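Local coordinates for citrinin polyketide synthase (Monascus purpureus, PDB 5MPT), which helps make the mycotoxin citrinin by building its polyketide precursor, and carries out C-methylation through the methyltransferase domain modelled here, at residues A27-D30 against F31-N34; L37-Y40 against Y41-M45; V121-M124 against L125-L129; H130-P133 against L134-A137; R369-A372 against N373-R376. All coordinates share one frame; numbering follows the deposited sequence.

Interaction 1 of 5, residues A27-D30 against F31-N34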
# COMPACT_ATOMS: atom_id res chain seq x y z
N ALA A 27 -3.78 13.16 15.95
CA ALA A 27 -4.45 13.88 14.89
C ALA A 27 -4.91 12.96 13.75
O ALA A 27 -5.34 13.47 12.71
CB ALA A 27 -3.52 14.95 14.31
N THR A 28 -4.81 11.64 13.92
CA THR A 28 -5.14 10.71 12.83
C THR A 28 -6.53 10.98 12.23
O THR A 28 -6.66 11.12 11.01
CB THR A 28 -5.03 9.25 13.30
OG1 THR A 28 -3.71 9.00 13.80
CG2 THR A 28 -5.28 8.28 12.16
N ASP A 29 -7.56 11.05 13.07
CA ASP A 29 -8.92 11.31 12.59
C ASP A 29 -9.04 12.66 11.90
O ASP A 29 -9.77 12.81 10.91
CB ASP A 29 -9.91 11.24 13.73
CG ASP A 29 -10.17 9.85 14.21
OD1 ASP A 29 -10.10 8.92 13.39
OD2 ASP A 29 -10.48 9.67 15.40
N ASP A 30 -8.29 13.65 12.39
CA ASP A 30 -8.23 14.94 11.73
C ASP A 30 -7.66 14.83 10.33
O ASP A 30 -8.14 15.51 9.42
CB ASP A 30 -7.36 15.93 12.52
CG ASP A 30 -7.92 16.26 13.92
OD1 ASP A 30 -9.00 16.87 14.01
OD2 ASP A 30 -7.24 15.98 14.93
N PHE A 31 -6.59 14.03 10.14
CA PHE A 31 -6.04 13.89 8.80
C PHE A 31 -7.02 13.18 7.87
O PHE A 31 -7.14 13.55 6.70
CB PHE A 31 -4.68 13.14 8.82
CG PHE A 31 -3.54 14.03 9.22
CD1 PHE A 31 -2.92 14.82 8.28
CD2 PHE A 31 -3.20 14.17 10.53
CE1 PHE A 31 -1.97 15.67 8.62
CE2 PHE A 31 -2.20 15.03 10.89
CZ PHE A 31 -1.58 15.78 9.93
N ILE A 32 -7.76 12.19 8.39
CA ILE A 32 -8.74 11.45 7.60
C ILE A 32 -9.85 12.38 7.12
O ILE A 32 -10.23 12.37 5.94
CB ILE A 32 -9.28 10.28 8.45
CG1 ILE A 32 -8.19 9.22 8.61
CG2 ILE A 32 -10.54 9.68 7.83
CD1 ILE A 32 -8.51 8.22 9.69
N LEU A 33 -10.38 13.21 8.02
CA LEU A 33 -11.43 14.15 7.63
C LEU A 33 -10.90 15.20 6.66
O LEU A 33 -11.52 15.47 5.62
CB LEU A 33 -12.03 14.81 8.87
CG LEU A 33 -13.22 15.73 8.64
CD1 LEU A 33 -14.47 15.04 8.16
CD2 LEU A 33 -13.47 16.49 9.96
N ASN A 34 -9.78 15.84 7.00
CA ASN A 34 -9.25 16.90 6.16
C ASN A 34 -8.92 16.40 4.76
O ASN A 34 -9.14 17.10 3.76
CB ASN A 34 -8.01 17.50 6.82
CG ASN A 34 -7.11 18.22 5.82
OD1 ASN A 34 -6.23 17.60 5.21
ND2 ASN A 34 -7.34 19.52 5.66

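Interaction 2 of 5, residues L37-Y40 against Y41-M45. With EDO (1,2-ethanediol), chain C.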
# COMPACT_ATOMS: atom_id res chain seq x y z
N LEU A 37 -11.18 11.58 3.24
CA LEU A 37 -11.36 10.15 3.45
C LEU A 37 -12.45 9.82 4.47
O LEU A 37 -12.69 8.65 4.75
CB LEU A 37 -10.01 9.53 3.89
CG LEU A 37 -9.84 8.03 3.58
CD1 LEU A 37 -9.81 7.78 2.08
CD2 LEU A 37 -8.56 7.56 4.30
N GLY A 38 -13.13 10.82 5.04
CA GLY A 38 -14.04 10.50 6.12
C GLY A 38 -15.35 9.84 5.75
O GLY A 38 -16.08 9.42 6.65
N THR A 39 -15.63 9.63 4.47
CA THR A 39 -16.76 8.79 4.08
C THR A 39 -16.31 7.56 3.35
O THR A 39 -17.16 6.86 2.78
CB THR A 39 -17.73 9.56 3.19
OG1 THR A 39 -17.04 10.02 2.03
CG2 THR A 39 -18.32 10.74 3.93
N TYR A 40 -15.01 7.27 3.34
CA TYR A 40 -14.51 6.25 2.42
C TYR A 40 -15.01 4.86 2.78
O TYR A 40 -15.46 4.11 1.91
CB TYR A 40 -12.99 6.30 2.39
CG TYR A 40 -12.34 5.59 1.19
CD1 TYR A 40 -12.23 6.23 -0.04
CD2 TYR A 40 -11.79 4.31 1.31
CE1 TYR A 40 -11.66 5.61 -1.13
CE2 TYR A 40 -11.18 3.69 0.21
CZ TYR A 40 -11.09 4.36 -0.98
OH TYR A 40 -10.49 3.78 -2.05
N TYR A 41 -14.89 4.47 4.05
CA TYR A 41 -15.26 3.10 4.43
C TYR A 41 -16.75 2.86 4.22
O TYR A 41 -17.15 1.83 3.65
CB TYR A 41 -14.88 2.83 5.88
CG TYR A 41 -15.15 1.42 6.35
CD1 TYR A 41 -14.23 0.40 6.12
CD2 TYR A 41 -16.31 1.10 7.04
CE1 TYR A 41 -14.47 -0.90 6.55
CE2 TYR A 41 -16.56 -0.19 7.47
CZ TYR A 41 -15.64 -1.18 7.22
OH TYR A 41 -15.89 -2.46 7.65
N ASN A 42 -17.59 3.80 4.63
CA ASN A 42 -19.03 3.56 4.60
C ASN A 42 -19.70 3.97 3.30
O ASN A 42 -20.78 3.46 3.01
CB ASN A 42 -19.69 4.31 5.76
CG ASN A 42 -19.38 3.67 7.10
OD1 ASN A 42 -19.34 2.44 7.22
ND2 ASN A 42 -19.15 4.49 8.11
N GLU A 43 -19.11 4.88 2.52
CA GLU A 43 -19.81 5.37 1.33
C GLU A 43 -19.09 5.10 0.01
O GLU A 43 -19.77 4.95 -1.01
CB GLU A 43 -20.07 6.88 1.44
CG GLU A 43 -21.02 7.27 2.56
CD GLU A 43 -21.35 8.76 2.55
OE1 GLU A 43 -21.27 9.40 1.46
OE2 GLU A 43 -21.70 9.30 3.62
N VAL A 44 -17.77 5.04 -0.03
CA VAL A 44 -17.03 4.87 -1.27
C VAL A 44 -16.72 3.41 -1.49
O VAL A 44 -17.02 2.87 -2.56
CB VAL A 44 -15.75 5.74 -1.26
CG1 VAL A 44 -15.15 5.79 -2.63
CG2 VAL A 44 -16.09 7.15 -0.85
N MET A 45 -16.21 2.74 -0.46
CA MET A 45 -15.77 1.36 -0.62
C MET A 45 -16.89 0.40 -1.01
O MET A 45 -16.62 -0.51 -1.81
CB MET A 45 -15.06 0.87 0.65
CG MET A 45 -13.62 1.31 0.76
SD MET A 45 -12.78 0.83 2.31
CE MET A 45 -13.26 -0.93 2.31
C1 EDO C . -15.33 13.31 0.84
O1 EDO C . -16.29 12.72 1.71
C2 EDO C . -15.35 12.57 -0.49
O2 EDO C . -15.49 11.16 -0.25
O HOH W 1 -18.92 10.22 0.24

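Interaction 3 of 5, residues V121-M124 against L125-L129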
# COMPACT_ATOMS: atom_id res chain seq x y z
N VAL A 121 -21.03 -2.26 -15.67
CA VAL A 121 -19.79 -1.74 -15.09
C VAL A 121 -19.46 -0.38 -15.68
O VAL A 121 -18.82 0.44 -15.02
CB VAL A 121 -18.63 -2.73 -15.29
CG1 VAL A 121 -18.91 -4.02 -14.52
CG2 VAL A 121 -18.38 -3.03 -16.79
N GLU A 122 -19.88 -0.11 -16.91
CA GLU A 122 -19.66 1.21 -17.50
C GLU A 122 -20.48 2.26 -16.78
O GLU A 122 -19.99 3.36 -16.49
CB GLU A 122 -20.00 1.19 -18.99
CG GLU A 122 -19.00 0.45 -19.83
CD GLU A 122 -19.33 -1.03 -20.01
OE1 GLU A 122 -20.32 -1.53 -19.44
OE2 GLU A 122 -18.55 -1.70 -20.71
N THR A 123 -21.74 1.95 -16.47
CA THR A 123 -22.55 2.92 -15.75
C THR A 123 -22.07 3.07 -14.30
O THR A 123 -22.04 4.18 -13.76
CB THR A 123 -24.02 2.51 -15.80
OG1 THR A 123 -24.40 2.33 -17.17
CG2 THR A 123 -24.87 3.57 -15.14
N MET A 124 -21.71 1.96 -13.65
CA MET A 124 -21.13 2.01 -12.30
C MET A 124 -19.93 2.95 -12.26
O MET A 124 -19.83 3.79 -11.37
CB MET A 124 -20.69 0.61 -11.85
CG MET A 124 -21.84 -0.34 -11.44
SD MET A 124 -21.29 -1.96 -10.84
CE MET A 124 -22.85 -2.82 -10.68
N LEU A 125 -18.98 2.76 -13.18
CA LEU A 125 -17.79 3.60 -13.16
C LEU A 125 -18.14 5.06 -13.41
O LEU A 125 -17.66 5.96 -12.72
CB LEU A 125 -16.77 3.12 -14.19
CG LEU A 125 -15.47 3.93 -14.11
CD1 LEU A 125 -14.78 3.69 -12.79
CD2 LEU A 125 -14.57 3.57 -15.26
N GLU A 126 -18.97 5.31 -14.41
CA GLU A 126 -19.31 6.68 -14.76
C GLU A 126 -19.90 7.41 -13.57
O GLU A 126 -19.51 8.54 -13.26
CB GLU A 126 -20.28 6.67 -15.95
CG GLU A 126 -20.69 8.05 -16.49
CD GLU A 126 -21.94 8.00 -17.37
OE1 GLU A 126 -22.15 6.97 -18.06
OE2 GLU A 126 -22.73 8.98 -17.36
N GLU A 127 -20.80 6.74 -12.85
CA GLU A 127 -21.45 7.36 -11.70
C GLU A 127 -20.46 7.55 -10.57
O GLU A 127 -20.46 8.59 -9.91
CB GLU A 127 -22.63 6.51 -11.24
CG GLU A 127 -23.83 6.55 -12.18
CD GLU A 127 -24.96 5.63 -11.73
OE1 GLU A 127 -24.79 4.88 -10.74
OE2 GLU A 127 -26.03 5.66 -12.35
N LEU A 128 -19.61 6.55 -10.32
CA LEU A 128 -18.65 6.64 -9.24
C LEU A 128 -17.62 7.72 -9.51
O LEU A 128 -17.25 8.47 -8.61
CB LEU A 128 -17.99 5.28 -9.06
CG LEU A 128 -17.12 5.07 -7.85
CD1 LEU A 128 -17.79 5.42 -6.53
CD2 LEU A 128 -16.66 3.61 -7.83
N LEU A 129 -17.17 7.85 -10.76
CA LEU A 129 -16.23 8.92 -11.09
C LEU A 129 -16.87 10.29 -10.92
O LEU A 129 -16.23 11.24 -10.46
CB LEU A 129 -15.72 8.73 -12.52
CG LEU A 129 -14.83 7.53 -12.82
CD1 LEU A 129 -14.46 7.61 -14.25
CD2 LEU A 129 -13.59 7.54 -11.92

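Interaction 4 of 5, residues H130-P133 against L134-A137. With EDO (1,2-ethanediol), chain C.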
# COMPACT_ATOMS: atom_id res chain seq x y z
N HIS A 130 -18.13 10.42 -11.31
CA HIS A 130 -18.80 11.71 -11.17
C HIS A 130 -19.08 12.02 -9.70
O HIS A 130 -18.92 13.16 -9.25
CB HIS A 130 -20.07 11.70 -12.01
CG HIS A 130 -20.94 12.90 -11.81
ND1 HIS A 130 -21.85 12.98 -10.78
CD2 HIS A 130 -21.02 14.07 -12.48
CE1 HIS A 130 -22.45 14.16 -10.83
NE2 HIS A 130 -21.96 14.84 -11.85
N ASP A 131 -19.45 11.00 -8.92
CA ASP A 131 -19.85 11.22 -7.53
C ASP A 131 -18.68 11.39 -6.57
O ASP A 131 -18.83 12.05 -5.53
CB ASP A 131 -20.69 10.05 -7.05
CG ASP A 131 -22.07 10.03 -7.68
OD1 ASP A 131 -22.43 11.00 -8.38
OD2 ASP A 131 -22.77 9.04 -7.44
N GLU A 132 -17.56 10.74 -6.86
CA GLU A 132 -16.42 10.67 -5.96
C GLU A 132 -15.13 10.96 -6.73
O GLU A 132 -14.21 10.14 -6.76
CB GLU A 132 -16.37 9.32 -5.28
CG GLU A 132 -17.54 9.07 -4.37
CD GLU A 132 -17.53 9.94 -3.13
OE1 GLU A 132 -16.48 10.59 -2.87
OE2 GLU A 132 -18.55 9.95 -2.42
N PRO A 133 -15.02 12.16 -7.31
CA PRO A 133 -13.86 12.46 -8.17
C PRO A 133 -12.51 12.41 -7.45
O PRO A 133 -11.49 12.19 -8.10
CB PRO A 133 -14.17 13.86 -8.71
CG PRO A 133 -15.10 14.47 -7.68
CD PRO A 133 -15.94 13.33 -7.19
N LEU A 134 -12.46 12.67 -6.14
CA LEU A 134 -11.17 12.65 -5.48
C LEU A 134 -10.61 11.24 -5.41
O LEU A 134 -9.39 11.07 -5.30
CB LEU A 134 -11.28 13.22 -4.07
CG LEU A 134 -11.81 14.64 -4.01
CD1 LEU A 134 -11.90 15.01 -2.57
CD2 LEU A 134 -10.90 15.60 -4.75
N HIS A 135 -11.48 10.22 -5.50
CA HIS A 135 -11.06 8.83 -5.42
C HIS A 135 -11.08 8.18 -6.79
O HIS A 135 -11.12 6.95 -6.88
CB HIS A 135 -11.95 8.06 -4.44
CG HIS A 135 -12.21 8.82 -3.18
ND1 HIS A 135 -11.23 9.01 -2.23
CD2 HIS A 135 -13.30 9.50 -2.74
CE1 HIS A 135 -11.71 9.75 -1.24
NE2 HIS A 135 -12.97 10.07 -1.53
N ALA A 136 -10.98 8.99 -7.84
CA ALA A 136 -11.14 8.47 -9.19
C ALA A 136 -10.08 7.44 -9.54
O ALA A 136 -10.39 6.46 -10.24
CB ALA A 136 -11.12 9.60 -10.21
N ALA A 137 -8.84 7.65 -9.11
CA ALA A 137 -7.73 6.87 -9.66
C ALA A 137 -7.91 5.38 -9.42
O ALA A 137 -7.70 4.58 -10.32
CB ALA A 137 -6.39 7.37 -9.09
C1 EDO C . -15.33 13.31 0.84
O1 EDO C . -16.29 12.72 1.71
C2 EDO C . -15.35 12.57 -0.49
O2 EDO C . -15.49 11.16 -0.25
O HOH W 2 -14.58 12.61 -4.11

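Interaction 5 of 5, residues R369-A372 against N373-R376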
# COMPACT_ATOMS: atom_id res chain seq x y z
N ARG A 369 -12.41 6.99 13.64
CA ARG A 369 -12.96 6.75 12.33
C ARG A 369 -12.56 5.37 11.81
O ARG A 369 -11.45 4.90 12.07
CB ARG A 369 -12.50 7.85 11.37
CG ARG A 369 -13.07 9.22 11.72
CD ARG A 369 -12.55 10.30 10.78
NE ARG A 369 -13.11 11.59 11.16
CZ ARG A 369 -14.31 12.02 10.75
NH1 ARG A 369 -15.05 11.25 9.95
NH2 ARG A 369 -14.77 13.21 11.14
N PRO A 370 -13.45 4.69 11.09
CA PRO A 370 -13.13 3.34 10.60
C PRO A 370 -11.92 3.32 9.68
O PRO A 370 -11.21 2.32 9.65
CB PRO A 370 -14.42 2.92 9.87
CG PRO A 370 -15.15 4.21 9.57
CD PRO A 370 -14.81 5.11 10.71
N GLU A 371 -11.68 4.41 8.94
CA GLU A 371 -10.55 4.46 8.03
C GLU A 371 -9.23 4.42 8.76
O GLU A 371 -8.23 4.01 8.18
CB GLU A 371 -10.63 5.72 7.18
CG GLU A 371 -11.84 5.80 6.27
CD GLU A 371 -13.13 6.30 6.93
OE1 GLU A 371 -13.12 6.91 8.05
OE2 GLU A 371 -14.19 6.13 6.28
N ALA A 372 -9.20 4.86 10.03
CA ALA A 372 -7.98 4.77 10.83
C ALA A 372 -7.48 3.35 10.99
O ALA A 372 -6.34 3.16 11.39
CB ALA A 372 -8.21 5.42 12.21
N ASN A 373 -8.28 2.33 10.65
CA ASN A 373 -7.85 0.94 10.68
C ASN A 373 -7.39 0.44 9.32
O ASN A 373 -6.77 -0.64 9.24
CB ASN A 373 -8.97 0.04 11.20
CG ASN A 373 -9.40 0.40 12.61
OD1 ASN A 373 -8.56 0.65 13.48
ND2 ASN A 373 -10.71 0.48 12.83
N ILE A 374 -7.57 1.22 8.26
CA ILE A 374 -7.27 0.70 6.92
C ILE A 374 -5.78 0.74 6.64
O ILE A 374 -5.21 -0.24 6.14
CB ILE A 374 -8.06 1.46 5.85
CG1 ILE A 374 -9.57 1.30 6.08
CG2 ILE A 374 -7.68 0.97 4.46
CD1 ILE A 374 -10.40 2.26 5.24
N GLN A 375 -5.15 1.88 6.87
CA GLN A 375 -3.71 2.02 6.86
C GLN A 375 -3.27 2.65 8.15
O GLN A 375 -4.03 3.34 8.83
CB GLN A 375 -3.19 2.87 5.70
CG GLN A 375 -3.84 2.51 4.37
CD GLN A 375 -2.89 2.59 3.23
OE1 GLN A 375 -1.93 1.82 3.16
NE2 GLN A 375 -3.10 3.53 2.35
N ARG A 376 -2.00 2.44 8.46
CA ARG A 376 -1.39 3.02 9.63
C ARG A 376 0.02 3.46 9.29
O ARG A 376 0.71 2.84 8.48
CB ARG A 376 -1.34 2.04 10.79
CG ARG A 376 -2.67 1.57 11.24
CD ARG A 376 -2.57 0.81 12.52
NE ARG A 376 -3.78 0.05 12.75
CZ ARG A 376 -4.87 0.51 13.37
NH1 ARG A 376 -4.90 1.74 13.90
NH2 ARG A 376 -5.93 -0.29 13.46
O HOH W 3 -12.38 -0.36 10.01
O HOH W 4 -4.22 4.95 10.90

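Interaction 1 of 5, residues A27-D30 against F31-N34
Phe31 N gives its hydrogen to Ala27 O at 2.9 Å. Ala27 is the N-cap, so this closes the first turn of helix 28-34. Three more bonds of the same i to i+4 kind follow: Ile32 N to Thr28 O, Leu33 N to Asp29 O, and Asn34 N to Asp30 O. The Phe31 ring also approaches Ala27 O, edge first, with CD2 of Phe31 3.1 Å from that oxygen. One atom further round, Phe31 CE2 rests against Ala27 CB at 3.7 Å. The torsion behind this puts CG anti to the carbonyl carbon (chi1 -79°), turning the ring back toward the start of the helix.

Ile32 leans back as well. Its CG1 lies 3.4 Å from Thr28 O, and its CD1 touches Thr28 CG2 at 4.1 Å. The Asp29 side chain runs alongside, pointing the same way, with Asp29 OD1 also 4.1 Å from Ile32 CD1.

Beyond the helix, Phe31 packs on Val185, Gln188 and Gln189 of helix 181-198. Thr28 OG1 bonds to Lys25 O and Gln189 NE2, while the two carboxylate oxygens of Asp29 take the backbone N-H groups of Thr368 and Arg369. Two N-H donors and a place in the first helical turn would probably favour the ionised carboxylate, which pins the start of the helix to residues 368-369 through two hydrogen bonds.

Interaction 2 of 5, residues L37-Y40 against Y41-M45
Thr39 and Tyr40 open helix 40-62 with a wider pi-type turn, and their carbonyls hold the backbone of Glu43, Val44 and Met45. Among the backbone bonds, Thr39 O takes Glu43 N at 2.8 Å, with a weak, longer bond from Val44 N. Tyr40 O accepts twice: Met45 N comes at 2.8 Å, almost straight on to the carbonyl, whereas Val44 N sits above the carbonyl plane. That i to i+5 bond from Met45 is what widens the turn. Just ahead, a type I beta turn from Leu37 to Tyr40 leads into the helix.

The apolar contacts centre on the Tyr40 ring. With CG anti to the backbone N (chi1 -163°), the ring lies beside Val44 and Met45, one turn further on, and crosses both side chains at about a right angle. Val44 CB meets Tyr40 CD1 at 3.8 Å. Along the CD2-CE2 side of the ring, Met45 CG lies 3.5 Å from Tyr40 CE2, and SD makes an oblique Met-aromatic contact, 4.8 Å from the ring centroid. The buried phenol oxygen is bonded to Glu138 and Trp322, which fixes the far end of the ring. The Tyr40 side chain lies about 11 Å from that of Tyr177, an active-site residue of the methyltransferase.

The remaining polar contacts are solvent-mediated. Thr39 OG1 accepts from O1 of an ethanediol, probably from the crystallisation liquor, and gives its proton to a water at 2.6 Å, which in turn donates to Glu43 OE1 at 2.8 Å.

Interaction 3 of 5, residues V121-M124 against L125-L129
Leu125 N to Val121 O, Glu126 N to Glu122 O, Glu127 N to Thr123 O and Leu128 N to Met124 O form an even ladder of hydrogen bonds. Each is 3.0 Å long and close to straight, the N-H angles differing by only a few degrees. A fifth bond, Leu129 N to Leu125 O at 2.8 Å, carries the ladder on.

Among the side chains, Thr123 and Glu127 make the direct contact, lying side by side one turn apart. Thr123 points its methyl along the helix: with CG2 anti to the backbone N, the methyl reaches Glu127 OE2 at 3.7 Å, while OG1 turns back to a hydrogen bond with Ser120 OG. Glu127 is extended, its CG 3.4 Å from Thr123 O. The other carboxylate oxygen, OE1, forms a salt bridge with Lys119, just before the helix. Closer to the backbone, Leu128 CB sits 3.3 Å from Met124 O, and Leu125 CB 3.5 Å from Val121 O.

The apolar groups reach away to other helices. Val121 and Met124 pack on helix 40-62, through Ala54, His55 and Asn58 for the valine and Glu50 for the methionine. Leu125, Leu128 and Leu129 meet helix 136-146. With Glu122 and Glu126 exposed and Met124 and Leu128 buried, this is a regular amphipathic alpha-helix laid on a helical layer.

Interaction 4 of 5, residues H130-P133 against L134-A137
The His135 imidazole meets Glu132 at its edge. Glu132 OE1 lies near the ring plane, 3.4 Å from CD2 of His135, and Glu132 CB comes in plane to the same carbon. At the next edge atom, His135 NE2 donates to O2 of a bound ethanediol at 3.0 Å, and that hydroxyl passes its own hydrogen to Glu132 OE1 at 2.9 Å. Tyr40 stacks edge-to-face with the imidazole. The second ring, His130, bonds in its plane through ND1 to Asp131 OD1 at 3.2 Å, reaching the carboxylate on its anti side; Asp131 OD2 forms a salt bridge with Arg47.

Glu132 reaches the ethanediol by bending at chi2 (-69°), which brings the carboxylate to the edge of His135. Its OE1 thus accepts from two solvent groups: besides the diol, a water donates to it at 3.0 Å, and the same water takes Leu134 N at 2.9 Å.

Beside this network the backbone makes tight i to i+3 turns. His135 N binds Glu132 O at 3.0 Å and Ala136 N binds Pro133 O at 3.3 Å. Glu132 is where the chain leaves helical angles, and Pro133 and Leu134 take a 3-10 course. The turn thereby joins helix 121-131 to helix 136-146, with Glu132 and His135 set on Val44 of helix 40-62 and Ala137 against helix 167-178.

Interaction 5 of 5, residues R369-A372 against N373-R376
Arg376 doubles back over the carbonyl of Ala372. From CB, the first torsion (chi1 -61°) places CG anti to the carbonyl carbon, 4.0 Å from Ala372 O. The chain then runs extended through CD to NE, and the guanidinium lays one face over that oxygen, with CZ at 3.6 Å and NH1 at 3.2 Å from Ala372 O. The angle at NH1 is too poor for a hydrogen bond; this nitrogen bonds instead to Thr365 O. At the tip, Arg376 NH2 donates to Asn373 OD1 at 2.8 Å, somewhat tilted from both planes.

Ala372 O finds a proper donor in a water, which also donates to Gln375 O and so bridges Ala372 O and Gln375 O, two acceptors 3.5 Å apart. Before the strand, the chain turns in 3-10 fashion: Asn373 N bonds to Pro370 O at 3.1 Å and Ile374 N to Glu371 O at 2.9 Å. Glu371 and Ile374 lie side by side, CG of Glu371 touching CD1 of Ile374 at 4.0 Å, while the glutamate's OE2 accepts from Tyr41 N. The Gln375 amide is bonded to Ile182 O, Asn183 and Asn286.

Chemically, the cationic plane above Ala372 O probably adds electrostatic attraction to the water's hydrogen bond. Together with the bonds to Asn373 and Thr365, this would hold the arginine across the junction where the 3-10 turn becomes strand 375-381.

In the fold
Interactions 1, 2 and 5 meet around the 369-372 turn. Asp29 OD1 of interaction 1 bonds to Arg369 N at 3.0 Å, and Glu371 OE2 of interaction 5 accepts from Tyr41 N of interaction 2 at 2.9 Å. Both bonds tie the turn leading into strand 375-381 to helices 28-34 and 40-62. Interactions 3 and 4 share helix 121-131 and touch through Leu129 and Ala136, and interaction 4 joins interaction 2 where His135 packs on Tyr40 and one ethanediol bonds to both. Interaction 5 lies nearest the active site: the Gln375 side chain is about 6 Å from that of Glu315, about 7 Å from that of His289 and about 8 Å from bound S-adenosylhomocysteine. Interactions 1, 3 and 4 lie away from it.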